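Local coordinates for protein probable tagatose 6-phosphate kinase (PDB 3TXV) that probably acts in carbohydrate metabolism, perhaps as a tagatose-6-phosphate kinase, and is built on a barrel of eight parallel strands ringed by helices, at residues A[201-204]-A[205-209]; A[295-298]-A[299-303]. All blocks are in the same frame, centred on the assembly; numbering follows the deposited sequence.

Contact 1. Residues A[201-204]-A[205-209]; sequences IETV and RVHRA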
ATOM      1  N   ILE A 201     -20.487  -8.240 -11.410  1.00 58.64           N
ATOM      2  CA  ILE A 201     -20.557  -9.182 -12.543  1.00 58.99           C
ATOM      3  C   ILE A 201     -20.456  -8.472 -13.899  1.00 58.78           C
ATOM      4  O   ILE A 201     -19.731  -8.944 -14.780  1.00 58.71           O
ATOM      5  CB  ILE A 201     -21.782 -10.186 -12.493  1.00 59.32           C
ATOM      6  CG1 ILE A 201     -23.090  -9.525 -12.959  1.00 59.82           C
ATOM      7  CG2 ILE A 201     -21.906 -10.852 -11.100  1.00 58.83           C
ATOM      8  CD1 ILE A 201     -24.226 -10.522 -13.219  1.00 61.21           C
ATOM      9  N   GLU A 202     -21.139  -7.334 -14.053  1.00 58.64           N
ATOM     10  CA  GLU A 202     -21.109  -6.622 -15.330  1.00 59.12           C
ATOM     11  C   GLU A 202     -19.708  -6.242 -15.748  1.00 58.61           C
ATOM     12  O   GLU A 202     -19.374  -6.305 -16.921  1.00 59.09           O
ATOM     13  CB  GLU A 202     -21.988  -5.377 -15.344  1.00 59.39           C
ATOM     14  CG  GLU A 202     -22.983  -5.444 -16.516  1.00 63.04           C
ATOM     15  CD  GLU A 202     -22.887  -4.301 -17.516  1.00 67.34           C
ATOM     16  OE1 GLU A 202     -22.776  -3.118 -17.106  1.00 69.04           O
ATOM     17  OE2 GLU A 202     -22.954  -4.603 -18.731  1.00 68.77           O
ATOM     18  N   THR A 203     -18.897  -5.855 -14.778  1.00 58.05           N
ATOM     19  CA  THR A 203     -17.545  -5.425 -15.024  1.00 57.47           C
ATOM     20  C   THR A 203     -16.802  -6.585 -15.647  1.00 57.00           C
ATOM     21  O   THR A 203     -16.105  -6.432 -16.665  1.00 57.07           O
ATOM     22  CB  THR A 203     -16.875  -4.996 -13.697  1.00 57.78           C
ATOM     23  OG1 THR A 203     -17.487  -3.783 -13.223  1.00 57.96           O
ATOM     24  CG2 THR A 203     -15.366  -4.764 -13.879  1.00 57.86           C
ATOM     25  N   VAL A 204     -16.972  -7.755 -15.048  1.00 56.06           N
ATOM     26  CA  VAL A 204     -16.320  -8.936 -15.574  1.00 55.40           C
ATOM     27  C   VAL A 204     -16.961  -9.407 -16.885  1.00 55.18           C
ATOM     28  O   VAL A 204     -16.261  -9.914 -17.753  1.00 55.04           O
ATOM     29  CB  VAL A 204     -16.060 -10.031 -14.479  1.00 55.27           C
ATOM     30  CG1 VAL A 204     -17.041  -9.908 -13.325  1.00 55.07           C
ATOM     31  CG2 VAL A 204     -15.998 -11.436 -15.056  1.00 54.24           C
ATOM     32  N   ARG A 205     -18.263  -9.204 -17.077  1.00 54.99           N
ATOM     33  CA  ARG A 205     -18.806  -9.512 -18.394  1.00 54.58           C
ATOM     34  C   ARG A 205     -18.060  -8.650 -19.413  1.00 53.93           C
ATOM     35  O   ARG A 205     -17.381  -9.175 -20.288  1.00 54.05           O
ATOM     36  CB  ARG A 205     -20.329  -9.315 -18.500  1.00 54.79           C
ATOM     37  CG  ARG A 205     -20.863  -9.567 -19.948  1.00 55.08           C
ATOM     38  CD  ARG A 205     -22.373  -9.306 -20.101  1.00 57.91           C
ATOM     39  NE  ARG A 205     -22.752  -7.880 -20.068  1.00 60.24           N
ATOM     40  CZ  ARG A 205     -22.779  -7.052 -21.124  1.00 61.01           C
ATOM     41  NH1 ARG A 205     -22.448  -7.472 -22.340  1.00 60.94           N
ATOM     42  NH2 ARG A 205     -23.134  -5.781 -20.965  1.00 60.87           N
ATOM     43  N   VAL A 206     -18.151  -7.334 -19.263  1.00 52.91           N
ATOM     44  CA  VAL A 206     -17.639  -6.436 -20.274  1.00 52.17           C
ATOM     45  C   VAL A 206     -16.133  -6.581 -20.499  1.00 51.57           C
ATOM     46  O   VAL A 206     -15.661  -6.415 -21.626  1.00 52.08           O
ATOM     47  CB  VAL A 206     -18.078  -4.959 -20.051  1.00 52.00           C
ATOM     48  CG1 VAL A 206     -17.182  -4.260 -19.043  1.00 53.79           C
ATOM     49  CG2 VAL A 206     -18.045  -4.195 -21.357  1.00 51.69           C
ATOM     50  N   HIS A 207     -15.371  -6.901 -19.461  1.00 50.73           N
ATOM     51  CA  HIS A 207     -13.922  -7.055 -19.668  1.00 50.09           C
ATOM     52  C   HIS A 207     -13.647  -8.314 -20.480  1.00 50.32           C
ATOM     53  O   HIS A 207     -12.798  -8.331 -21.380  1.00 50.17           O
ATOM     54  CB  HIS A 207     -13.157  -7.102 -18.345  1.00 49.23           C
ATOM     55  CG  HIS A 207     -12.715  -5.769 -17.839  1.00 46.73           C
ATOM     56  ND1 HIS A 207     -13.582  -4.860 -17.272  1.00 46.12           N
ATOM     57  CD2 HIS A 207     -11.489  -5.203 -17.782  1.00 45.22           C
ATOM     58  CE1 HIS A 207     -12.906  -3.790 -16.893  1.00 45.03           C
ATOM     59  NE2 HIS A 207     -11.633  -3.973 -17.187  1.00 43.72           N
ATOM     60  N   ARG A 208     -14.382  -9.368 -20.134  1.00 50.75           N
ATOM     61  CA  ARG A 208     -14.319 -10.650 -20.814  1.00 51.24           C
ATOM     62  C   ARG A 208     -14.470 -10.460 -22.325  1.00 50.82           C
ATOM     63  O   ARG A 208     -13.564 -10.821 -23.091  1.00 50.28           O
ATOM     64  CB  ARG A 208     -15.393 -11.580 -20.242  1.00 51.54           C
ATOM     65  CG  ARG A 208     -15.814 -12.710 -21.115  1.00 53.48           C
ATOM     66  CD  ARG A 208     -16.299 -13.876 -20.296  1.00 58.76           C
ATOM     67  NE  ARG A 208     -16.550 -14.993 -21.200  1.00 65.09           N
ATOM     68  CZ  ARG A 208     -15.771 -16.073 -21.318  1.00 67.74           C
ATOM     69  NH1 ARG A 208     -14.692 -16.216 -20.547  1.00 68.28           N
ATOM     70  NH2 ARG A 208     -16.088 -17.023 -22.202  1.00 67.84           N
ATOM     71  N   ALA A 209     -15.601  -9.865 -22.717  1.00 50.56           N
ATOM     72  CA  ALA A 209     -15.935  -9.598 -24.118  1.00 50.44           C
ATOM     73  C   ALA A 209     -14.803  -8.854 -24.799  1.00 50.34           C
ATOM     74  O   ALA A 209     -14.298  -9.289 -25.846  1.00 50.43           O
ATOM     75  CB  ALA A 209     -17.251  -8.810 -24.235  1.00 49.75           C
TER
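T203 and H207, one helical turn apart, form the more enclosed side of this surface contact. T203 O accepts twice from H207: from the backbone N at 2.9 Å and from ring ND1 at 3.0 Å. The two donors arrive from opposite faces of the carbonyl plane, and ND1 sits well above it, 40° out, so the ring donor does not follow a lone pair. The second bond limits rotation of the imidazole, which lies beside T203 with CG2 3.8 Å from ND1. A149 and A152 of helix 145-161 touch H207, and A149 also touches V206. T203 OG1 is hydrogen-bonded to A199 O, in the preceding turn.

The more exposed side, at R205, is held by charge instead. E202 OE2 meets R205 NH2 at 2.5 Å in a salt bridge, with carboxylate and guanidinium nearly coplanar (23° between planes), though E202 still touches D145 of helix 145-161. A bend at chi3 (72°) folds the R205 chain back beside E202, the two side chains pointing the same way. Farther round, V204 and R208 both touch F220. Buried histidine and exposed arginine on one helix mark an amphipathic outer helix of a TIM barrel, following the strand 172-176.

Contact 2. Residues A[295-298]-A[299-303]; sequences ALRE and ALYGL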
ATOM      1  N   ALA A 295       1.766   3.347  11.856  1.00 24.51           N
ATOM      2  CA  ALA A 295       2.414   2.746  13.028  1.00 23.47           C
ATOM      3  C   ALA A 295       3.941   3.048  13.117  1.00 24.18           C
ATOM      4  O   ALA A 295       4.482   3.372  14.213  1.00 22.80           O
ATOM      5  CB  ALA A 295       2.167   1.286  13.040  1.00 22.55           C
ATOM      6  N   LEU A 296       4.632   2.960  11.966  1.00 24.85           N
ATOM      7  CA  LEU A 296       6.044   3.267  11.908  1.00 25.47           C
ATOM      8  C   LEU A 296       6.266   4.654  12.475  1.00 26.21           C
ATOM      9  O   LEU A 296       7.044   4.808  13.422  1.00 27.91           O
ATOM     10  CB  LEU A 296       6.559   3.163  10.491  1.00 25.84           C
ATOM     11  CG  LEU A 296       8.016   3.585  10.208  1.00 27.44           C
ATOM     12  CD1 LEU A 296       8.999   3.193  11.339  1.00 28.68           C
ATOM     13  CD2 LEU A 296       8.467   2.994   8.883  1.00 25.99           C
ATOM     14  N   ARG A 297       5.557   5.648  11.946  1.00 25.95           N
ATOM     15  CA  ARG A 297       5.559   7.014  12.487  1.00 26.09           C
ATOM     16  C   ARG A 297       5.374   7.068  14.015  1.00 27.30           C
ATOM     17  O   ARG A 297       6.142   7.733  14.709  1.00 27.87           O
ATOM     18  CB  ARG A 297       4.460   7.821  11.789  1.00 25.94           C
ATOM     19  CG  ARG A 297       4.520   9.311  11.850  1.00 24.04           C
ATOM     20  CD  ARG A 297       3.654   9.856  12.935  1.00 23.77           C
ATOM     21  NE  ARG A 297       2.290   9.378  12.776  1.00 28.69           N
ATOM     22  CZ  ARG A 297       1.416   9.225  13.779  1.00 30.10           C
ATOM     23  NH1 ARG A 297       1.741   9.521  15.034  1.00 30.90           N
ATOM     24  NH2 ARG A 297       0.212   8.758  13.528  1.00 29.19           N
ATOM     25  N   GLU A 298       4.365   6.395  14.568  1.00 28.36           N
ATOM     26  CA  GLU A 298       4.199   6.448  16.029  1.00 29.80           C
ATOM     27  C   GLU A 298       5.455   5.983  16.728  1.00 30.12           C
ATOM     28  O   GLU A 298       5.872   6.610  17.678  1.00 30.85           O
ATOM     29  CB  GLU A 298       3.053   5.601  16.541  1.00 29.27           C
ATOM     30  CG  GLU A 298       1.739   6.159  16.279  1.00 31.55           C
ATOM     31  CD  GLU A 298       0.660   5.330  16.919  1.00 34.33           C
ATOM     32  OE1 GLU A 298       0.995   4.177  17.316  1.00 34.30           O
ATOM     33  OE2 GLU A 298      -0.501   5.831  17.024  1.00 34.11           O
ATOM     34  N   ALA A 299       6.045   4.889  16.255  1.00 30.42           N
ATOM     35  CA  ALA A 299       7.256   4.353  16.867  1.00 30.98           C
ATOM     36  C   ALA A 299       8.383   5.382  16.781  1.00 31.29           C
ATOM     37  O   ALA A 299       9.055   5.683  17.791  1.00 30.98           O
ATOM     38  CB  ALA A 299       7.671   3.033  16.199  1.00 31.11           C
ATOM     39  N   LEU A 300       8.575   5.938  15.585  1.00 30.93           N
ATOM     40  CA  LEU A 300       9.622   6.917  15.418  1.00 31.25           C
ATOM     41  C   LEU A 300       9.367   8.123  16.327  1.00 31.61           C
ATOM     42  O   LEU A 300      10.293   8.608  16.956  1.00 32.49           O
ATOM     43  CB  LEU A 300       9.813   7.300  13.953  1.00 31.02           C
ATOM     44  CG  LEU A 300      10.472   6.249  13.045  1.00 30.48           C
ATOM     45  CD1 LEU A 300      10.392   6.734  11.634  1.00 28.53           C
ATOM     46  CD2 LEU A 300      11.939   5.948  13.390  1.00 28.08           C
ATOM     47  N   TYR A 301       8.115   8.546  16.471  1.00 31.82           N
ATOM     48  CA  TYR A 301       7.803   9.696  17.337  1.00 32.09           C
ATOM     49  C   TYR A 301       7.952   9.386  18.825  1.00 31.47           C
ATOM     50  O   TYR A 301       8.478  10.207  19.556  1.00 31.44           O
ATOM     51  CB  TYR A 301       6.414  10.286  17.039  1.00 32.68           C
ATOM     52  CG  TYR A 301       6.352  11.276  15.878  1.00 33.13           C
ATOM     53  CD1 TYR A 301       7.379  11.367  14.956  1.00 32.39           C
ATOM     54  CD2 TYR A 301       5.232  12.098  15.700  1.00 35.40           C
ATOM     55  CE1 TYR A 301       7.323  12.240  13.906  1.00 34.26           C
ATOM     56  CE2 TYR A 301       5.162  12.996  14.637  1.00 36.24           C
ATOM     57  CZ  TYR A 301       6.218  13.063  13.741  1.00 37.77           C
ATOM     58  OH  TYR A 301       6.180  13.953  12.663  1.00 40.80           O
ATOM     59  N   GLY A 302       7.489   8.219  19.268  1.00 31.06           N
ATOM     60  CA  GLY A 302       7.918   7.641  20.568  1.00 31.04           C
ATOM     61  C   GLY A 302       9.435   7.674  20.806  1.00 31.00           C
ATOM     62  O   GLY A 302       9.932   8.257  21.797  1.00 29.72           O
ATOM     63  N   LEU A 303      10.178   7.098  19.860  1.00 31.09           N
ATOM     64  CA  LEU A 303      11.647   7.117  19.929  1.00 31.35           C
ATOM     65  C   LEU A 303      12.179   8.541  19.937  1.00 31.89           C
ATOM     66  O   LEU A 303      13.154   8.857  20.624  1.00 31.97           O
ATOM     67  CB  LEU A 303      12.271   6.317  18.788  1.00 30.65           C
ATOM     68  CG  LEU A 303      11.979   4.831  18.907  1.00 29.83           C
ATOM     69  CD1 LEU A 303      12.482   4.031  17.717  1.00 31.79           C
ATOM     70  CD2 LEU A 303      12.572   4.351  20.167  1.00 28.53           C
TER
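R297 reaches Y301 because its CG stands anti to the backbone N (chi1 -162°) and a bend at chi2 (-97°) carries CD over one face of the tyrosine ring, while a second bend at chi3 turns the guanidinium. CD lies 4.0 Å from the centroid of the Y301 ring and 16° off the ring normal, a CH-pi contact made by the aliphatic part of the arginine. The guanidinium does not stack flat on this ring: its plane is turned well away from the aromatic plane, with Y301 CD2 near its edge. Its cation-pi partner is F294, nearly one turn earlier, while W361 also touches R297. At the far end of the ring, Y301 OH is hydrogen-bonded to H350 ND1. A leucine in place of Y301 would probably leave H350 ND1 without its hydroxyl mate and R297 CD without the aromatic face it lies on.

On another side of the helix L296 and L300 meet through their branches, with L296 CD1 3.8 Å from L300 CG; L319 touches L300 from helix 319-329. A299 touches A414 of helix 407-424. Beneath the side chains, Y301 N bonds to R297 O at 2.8 Å and L300 N to L296 O at 2.9 Å, the regular alpha-helical i to i+4 pattern. The chemistry implies a division of labour along R297: methylene carbon against tyrosine, charge against phenylalanine, with the hydroxyl of the buried tyrosine satisfied separately by histidine.

Overall arrangement
Contact 1 precedes contact 2 along the chain, and the two occupy opposite sides of the chain's centre, with centres 44 Å apart and nearest atoms about 32 Å apart. Neither touches the other. Contact 1 lies on helix 197-214, between strands 172-176 and 223-227 in sequence; contact 2 lies on helix 290-310, which comes after the last barrel strand, 283-288. Both helices follow strands of the one closed eight-stranded parallel barrel, in a protein of the GatZ/KbaZ-like family. Their surroundings differ: the first is peripheral, against helices 145-161 and 217-220, whereas the second is buried against helices 319-329 and 407-424, joining the barrel to the C-terminal helices.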